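Local coordinates for Glyoxalase/bleomycin resistance protein/dioxygenase (Vibrio splendidus, PDB 2RK9), which belongs to the glyoxalase/bleomycin resistance/dioxygenase superfamily, whose members commonly bind small molecules or act as metal-dependent enzymes, and probably works as a two-fold symmetric dimer, at the interface of chains A and B. Residues are numbered along the deposited sequence; one frame, centred on the assembly and turned at random. Chains: chain A/B, Glyoxalase/bleomycin resistance protein/dioxygenase.

The interface of chains A and B. Residues chain A 12-15, 18-19, 22-23; chain B 71, 124-126.
Both carboxylate oxygens of B:Asp126 are gripped by chain A where strand 7-13 gives way to helix 16-26. The patch recurs with the chains exchanged in a two-fold symmetric interface, probably that of the protein's dimer. B:Asp126 OD1 accepts the backbone N of A:Phe14 at 3.0 Å. That bond is nearly straight at the hydrogen (164°), yet the donor stands 37° out of the carboxylate plane. B:Asp126 OD2 offers its syn lone pair to the hydroxyl OG of A:Ser19 at 2.6 Å, and the thiol SG of A:Cys13 adds a weak bond to the same oxygen. Water 1 closes the network: it lies 2.7 Å from OD1 of B:Asp126 and also meets the hydroxyl of A:Ser19 and the backbone N and O of A:Asp15. The A:Phe14 N-H, the A:Ser19 hydroxyl and the water would probably favour a charged carboxylate. A:Asp15 OD1 accepts the backbone N-H of A:Val18, which fits a cap on that helix.

Apolar groups flank the carboxylate. B:Pro125 lays CD over one face of the A:Phe22 ring, 3.8 Å from its centroid, a CH-pi contact not over the ring centre. A:Phe22 has CG anti to its backbone N (chi1 -170°), which places the ring beside B:Pro125, while A:Val18 CG1 packs against B:Pro125 CB at 3.8 Å. Beyond the carboxylate, A:Phe14 and B:Leu71 meet tip to tip, with A:Phe14 CE2 3.5 Å from B:Leu71 methyl CD1, which also lies 3.4 Å from the carbonyl O of A:Tyr12.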
loop_
_atom_site.group_PDB
_atom_site.type_symbol
_atom_site.label_atom_id
_atom_site.label_comp_id
_atom_site.label_asym_id
_atom_site.label_seq_id
_atom_site.Cartn_x
_atom_site.Cartn_y
_atom_site.Cartn_z
ATOM N N TYR A 12 6.163 -5.360 7.225
ATOM C CA TYR A 12 6.976 -6.031 8.199
ATOM C C TYR A 12 6.155 -7.197 8.740
ATOM O O TYR A 12 4.947 -7.078 8.965
ATOM C CB TYR A 12 7.408 -5.041 9.273
ATOM C CG TYR A 12 8.604 -4.238 8.807
ATOM C CD1 TYR A 12 8.451 -3.047 8.105
ATOM C CD2 TYR A 12 9.897 -4.705 9.020
ATOM C CE1 TYR A 12 9.559 -2.342 7.624
ATOM C CE2 TYR A 12 11.002 -4.016 8.552
ATOM C CZ TYR A 12 10.832 -2.834 7.853
ATOM O OH TYR A 12 11.930 -2.143 7.386
ATOM N N CYS A 13 6.814 -8.337 8.894
ATOM C CA CYS A 13 6.162 -9.553 9.357
ATOM C C CYS A 13 6.809 -10.102 10.619
ATOM O O CYS A 13 8.027 -10.096 10.756
ATOM C CB CYS A 13 6.217 -10.608 8.255
ATOM S SG CYS A 13 5.498 -10.053 6.682
ATOM N N PHE A 14 5.975 -10.596 11.526
ATOM C CA PHE A 14 6.445 -11.164 12.783
ATOM C C PHE A 14 7.181 -12.490 12.555
ATOM O O PHE A 14 8.265 -12.715 13.100
ATOM C CB PHE A 14 5.261 -11.389 13.724
ATOM C CG PHE A 14 4.602 -10.119 14.190
ATOM C CD1 PHE A 14 5.225 -9.303 15.129
ATOM C CD2 PHE A 14 3.354 -9.741 13.697
ATOM C CE1 PHE A 14 4.610 -8.134 15.576
ATOM C CE2 PHE A 14 2.734 -8.574 14.136
ATOM C CZ PHE A 14 3.363 -7.770 15.077
ATOM N N ASP A 15 6.585 -13.347 11.737
ATOM C CA ASP A 15 7.132 -14.663 11.417
ATOM C C ASP A 15 7.185 -14.744 9.888
ATOM O O ASP A 15 6.199 -15.102 9.246
ATOM C CB ASP A 15 6.193 -15.731 11.986
ATOM C CG ASP A 15 6.810 -17.116 12.011
ATOM O OD1 ASP A 15 7.324 -17.569 10.971
ATOM O OD2 ASP A 15 6.759 -17.754 13.086
ATOM N N VAL A 18 5.765 -17.762 8.092
ATOM C CA VAL A 18 4.316 -17.848 8.196
ATOM C C VAL A 18 3.678 -16.909 7.184
ATOM O O VAL A 18 2.710 -17.259 6.515
ATOM C CB VAL A 18 3.841 -17.453 9.610
ATOM C CG1 VAL A 18 2.344 -17.197 9.616
ATOM C CG2 VAL A 18 4.191 -18.555 10.589
ATOM N N SER A 19 4.236 -15.711 7.078
ATOM C CA SER A 19 3.717 -14.710 6.155
ATOM C C SER A 19 3.990 -15.099 4.707
ATOM O O SER A 19 3.128 -14.948 3.844
ATOM C CB SER A 19 4.341 -13.349 6.464
ATOM O OG SER A 19 4.107 -12.987 7.816
ATOM N N PHE A 22 1.590 -17.860 3.639
ATOM C CA PHE A 22 0.232 -17.383 3.449
ATOM C C PHE A 22 0.122 -16.790 2.053
ATOM O O PHE A 22 -0.757 -17.152 1.288
ATOM C CB PHE A 22 -0.115 -16.304 4.471
ATOM C CG PHE A 22 -1.565 -15.933 4.478
ATOM C CD1 PHE A 22 -2.494 -16.739 5.129
ATOM C CD2 PHE A 22 -2.011 -14.799 3.809
ATOM C CE1 PHE A 22 -3.851 -16.423 5.114
ATOM C CE2 PHE A 22 -3.370 -14.470 3.785
ATOM C CZ PHE A 22 -4.288 -15.286 4.438
ATOM N N PHE A 23 1.031 -15.876 1.737
ATOM C CA PHE A 23 1.047 -15.221 0.439
ATOM C C PHE A 23 1.237 -16.185 -0.729
ATOM O O PHE A 23 0.568 -16.056 -1.752
ATOM C CB PHE A 23 2.141 -14.148 0.420
ATOM C CG PHE A 23 1.684 -12.807 0.923
ATOM C CD1 PHE A 23 1.174 -11.861 0.037
ATOM C CD2 PHE A 23 1.760 -12.485 2.276
ATOM C CE1 PHE A 23 0.745 -10.611 0.493
ATOM C CE2 PHE A 23 1.332 -11.240 2.739
ATOM C CZ PHE A 23 0.826 -10.304 1.847
ATOM N N LEU B 71 -1.040 -5.456 12.637
ATOM C CA LEU B 71 -0.301 -4.358 12.030
ATOM C C LEU B 71 -1.125 -3.735 10.912
ATOM O O LEU B 71 -2.138 -4.299 10.495
ATOM C CB LEU B 71 1.022 -4.864 11.458
ATOM C CG LEU B 71 2.007 -5.437 12.469
ATOM C CD1 LEU B 71 3.186 -6.059 11.726
ATOM C CD2 LEU B 71 2.469 -4.327 13.417
ATOM N N THR B 124 -4.165 -10.923 6.535
ATOM C CA THR B 124 -2.996 -11.788 6.556
ATOM C C THR B 124 -2.673 -12.087 8.021
ATOM O O THR B 124 -3.200 -11.435 8.923
ATOM C CB THR B 124 -1.794 -11.104 5.893
ATOM O OG1 THR B 124 -1.289 -10.075 6.752
ATOM C CG2 THR B 124 -2.215 -10.487 4.561
ATOM N N PRO B 125 -1.800 -13.073 8.276
ATOM C CA PRO B 125 -1.444 -13.425 9.658
ATOM C C PRO B 125 -0.982 -12.252 10.523
ATOM O O PRO B 125 -1.232 -12.222 11.731
ATOM C CB PRO B 125 -0.344 -14.472 9.474
ATOM C CG PRO B 125 -0.720 -15.130 8.151
ATOM C CD PRO B 125 -1.087 -13.927 7.309
ATOM N N ASP B 126 -0.313 -11.283 9.906
ATOM C CA ASP B 126 0.196 -10.126 10.638
ATOM C C ASP B 126 -0.857 -9.062 10.927
ATOM O O ASP B 126 -0.610 -8.148 11.711
ATOM C CB ASP B 126 1.352 -9.503 9.864
ATOM C CG ASP B 126 2.468 -10.493 9.600
ATOM O OD1 ASP B 126 3.193 -10.858 10.552
ATOM O OD2 ASP B 126 2.612 -10.924 8.439
HETATM O O HOH W 1 4.062 -13.362 10.683
#